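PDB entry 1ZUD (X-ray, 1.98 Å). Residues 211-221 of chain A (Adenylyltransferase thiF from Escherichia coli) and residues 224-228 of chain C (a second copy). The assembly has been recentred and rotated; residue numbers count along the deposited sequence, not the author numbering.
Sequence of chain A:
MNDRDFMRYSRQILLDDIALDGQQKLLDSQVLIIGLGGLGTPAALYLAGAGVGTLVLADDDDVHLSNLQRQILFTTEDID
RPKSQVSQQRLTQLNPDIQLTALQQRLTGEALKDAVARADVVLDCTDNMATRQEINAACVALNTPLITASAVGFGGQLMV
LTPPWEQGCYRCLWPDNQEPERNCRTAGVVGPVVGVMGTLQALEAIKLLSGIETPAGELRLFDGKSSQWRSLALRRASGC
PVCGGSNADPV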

# COMPACT_ATOMS: atom_id res chain seq x y z
N GLY A 211 -17.75 8.78 -5.50
CA GLY A 211 -18.38 9.71 -4.57
C GLY A 211 -18.20 9.35 -3.09
O GLY A 211 -19.00 9.73 -2.21
N ILE A 212 -17.14 8.62 -2.77
CA ILE A 212 -16.92 8.24 -1.37
C ILE A 212 -16.18 9.39 -0.69
O ILE A 212 -15.17 9.86 -1.18
CB ILE A 212 -16.14 6.89 -1.30
CG1 ILE A 212 -17.09 5.79 -1.77
CG2 ILE A 212 -15.63 6.56 0.14
CD1 ILE A 212 -16.42 4.54 -2.08
N GLU A 213 -16.71 9.85 0.44
CA GLU A 213 -16.12 10.96 1.18
C GLU A 213 -14.78 10.48 1.73
O GLU A 213 -14.70 9.44 2.40
CB GLU A 213 -17.01 11.35 2.36
CG GLU A 213 -17.37 10.14 3.25
CD GLU A 213 -18.73 9.49 2.89
OE1 GLU A 213 -19.72 9.79 3.62
OE2 GLU A 213 -18.82 8.70 1.90
N THR A 214 -13.74 11.27 1.49
CA THR A 214 -12.41 10.89 1.94
C THR A 214 -11.62 12.18 1.97
O THR A 214 -12.02 13.15 1.39
CB THR A 214 -11.83 9.83 0.93
OG1 THR A 214 -10.69 9.16 1.49
CG2 THR A 214 -11.49 10.51 -0.44
N PRO A 215 -10.48 12.23 2.68
CA PRO A 215 -9.70 13.47 2.72
C PRO A 215 -9.04 13.74 1.36
O PRO A 215 -8.88 12.81 0.58
CB PRO A 215 -8.60 13.16 3.75
CG PRO A 215 -9.26 12.12 4.62
CD PRO A 215 -9.93 11.24 3.62
N ALA A 216 -8.66 14.99 1.10
CA ALA A 216 -7.89 15.37 -0.10
C ALA A 216 -7.09 16.55 0.41
O ALA A 216 -7.35 17.03 1.52
CB ALA A 216 -8.80 15.81 -1.30
N GLY A 217 -6.10 17.01 -0.35
CA GLY A 217 -5.36 18.15 0.16
C GLY A 217 -4.38 17.77 1.26
O GLY A 217 -4.01 18.60 2.07
N GLU A 218 -3.96 16.51 1.30
CA GLU A 218 -2.96 16.13 2.29
C GLU A 218 -1.78 15.43 1.62
O GLU A 218 -1.94 14.67 0.68
CB GLU A 218 -3.60 15.26 3.39
CG GLU A 218 -3.98 13.87 3.01
CD GLU A 218 -4.86 13.19 4.07
OE1 GLU A 218 -5.24 12.01 3.88
OE2 GLU A 218 -5.16 13.85 5.10
N LEU A 219 -0.57 15.72 2.04
CA LEU A 219 0.54 15.02 1.44
C LEU A 219 0.80 13.81 2.34
O LEU A 219 0.98 13.97 3.57
CB LEU A 219 1.78 15.90 1.42
CG LEU A 219 3.12 15.30 0.97
CD1 LEU A 219 3.07 14.97 -0.55
CD2 LEU A 219 4.24 16.35 1.23
N ARG A 220 0.80 12.61 1.76
CA ARG A 220 1.06 11.42 2.56
C ARG A 220 2.43 10.92 2.23
O ARG A 220 2.78 10.72 1.04
CB ARG A 220 0.00 10.35 2.29
CG ARG A 220 -1.38 10.82 2.90
CD ARG A 220 -2.61 10.38 2.07
NE ARG A 220 -2.71 8.92 2.00
CZ ARG A 220 -3.58 8.25 1.26
NH1 ARG A 220 -4.47 8.91 0.50
NH2 ARG A 220 -3.53 6.92 1.28
N LEU A 221 3.23 10.75 3.26
CA LEU A 221 4.60 10.30 3.06
C LEU A 221 4.81 8.91 3.65
O LEU A 221 4.40 8.62 4.78
CB LEU A 221 5.59 11.28 3.71
CG LEU A 221 5.50 12.76 3.29
CD1 LEU A 221 6.46 13.61 4.08
CD2 LEU A 221 5.88 12.91 1.82
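Chain C 224-228: GKSSQ

The chain A stretch leaves a helix at A:Gly211, whose positive phi (83/25) and two bonds back into the last turn define a Schellman motif. From A:Ile212 to A:Ala216 the backbone is extended, with phi between -67° and -159° and psi between 128° and 169°. A second positive-phi glycine, A:Gly217 (76/23), precedes the strand that starts at A:Glu218 and runs past A:Leu221. At both glycines a CB would be jammed against the carbonyl O of the preceding residue, so the local backbone by itself calls for glycine. Chain C is more compact: C:Gly224 to C:Ser226 have helical phi/psi without the regular bonds, C:Ser227 switches to positive phi (65/35), and C:Gln228 is extended at -118/149.

The two backbones run in roughly the same direction where they meet: the CA path from A:Ile212 to A:Pro215 and that from C:Lys225 to C:Ser227 point the same general way. The backbones come nearest at A:Thr214 and C:Ser226, where CA lies 5.7 Å from CA. Along chain A, C:Lys225 meets A:Ile212 through A:Pro215, whereas C:Ser227 reaches from A:Thr214 to A:Arg220. Chain C thus lies against both the extended segment and the start of the strand, and together the two stretches bury 333 Å².

The one direct hydrogen bond across the stretches runs from side chain to backbone: A:Thr214 OG1 donates to C:Lys225 O at 2.6 Å. The A:Thr214 side chain, chi1 in t, leaves the backbone sideways relative to chain C, yet its hydroxyl is well placed for this carbonyl. Next to it, A:Pro215 points toward chain C and packs its ring against the backbone, A:Pro215 CG lying 3.5 Å from C:Ser226 O. The C:Ser226 side chain itself points away, so this residue meets chain A through its main chain.

C:Lys225 has the largest covered area of any residue here, 83 Å². Its CA-to-CB bond is sideways, but the end of the chain comes nearer to chain A. The aliphatic part packs on A:Ile212, with C:Lys225 CG 3.8 Å from A:Ile212 CG2, and the amine forms a long salt bridge, C:Lys225 NZ to A:Glu213 OE2 at 3.8 Å.

C:Ser227 points toward chain A, chi1 in m, and its OG lies over one face of the A:Arg220 guanidinium, 3.5 Å from A:Arg220 NH1. Water supplies the polar links here. Water 1 accepts from C:Ser227 OG at 3.0 Å and donates to A:Pro215 O at 2.6 Å and A:Thr214 OG1 at 3.1 Å, so both its protons are spent on chain A. The carbonyl of C:Ser227 receives two waters: water 2 donates to C:Ser227 O at 2.8 Å and to A:Glu218 OE1 at 2.6 Å, while water 3 donates to C:Ser227 O at 3.0 Å and accepts from A:Arg220 NE at 3.0 Å. These bridges tie the serine backbone to the side chains of A:Glu218 and A:Arg220.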

# COMPACT_ATOMS: atom_id res chain seq x y z
N GLY C 224 -8.76 2.48 4.51
CA GLY C 224 -8.66 3.02 3.16
C GLY C 224 -9.63 4.15 2.87
O GLY C 224 -9.49 4.83 1.85
N LYS C 225 -10.62 4.32 3.74
CA LYS C 225 -11.62 5.39 3.57
C LYS C 225 -11.14 6.68 4.19
O LYS C 225 -11.27 7.78 3.59
CB LYS C 225 -12.97 4.95 4.20
CG LYS C 225 -14.18 5.20 3.32
CD LYS C 225 -15.40 4.41 3.78
CE LYS C 225 -16.22 5.22 4.75
NZ LYS C 225 -16.70 6.49 4.13
N SER C 226 -10.62 6.60 5.42
CA SER C 226 -10.09 7.80 6.07
C SER C 226 -8.63 8.01 5.58
O SER C 226 -8.05 9.08 5.82
CB SER C 226 -10.07 7.63 7.60
OG SER C 226 -9.06 6.69 7.92
N SER C 227 -8.05 7.00 4.93
CA SER C 227 -6.67 7.08 4.42
C SER C 227 -5.63 7.21 5.52
O SER C 227 -4.61 7.89 5.38
CB SER C 227 -6.51 8.26 3.45
OG SER C 227 -7.37 8.06 2.33
N GLN C 228 -5.91 6.55 6.63
CA GLN C 228 -5.02 6.60 7.81
C GLN C 228 -4.45 5.23 8.19
O GLN C 228 -5.10 4.24 7.99
CB GLN C 228 -5.81 7.12 8.99
CG GLN C 228 -6.30 8.56 8.81
CD GLN C 228 -6.92 9.14 10.09
OE1 GLN C 228 -7.93 8.64 10.59
NE2 GLN C 228 -6.30 10.20 10.62
O HOH W 1 -7.94 10.44 0.67
O HOH W 2 -4.32 10.67 5.93
O HOH W 3 -1.79 7.59 4.56
O HOH W 4 -6.73 5.69 1.02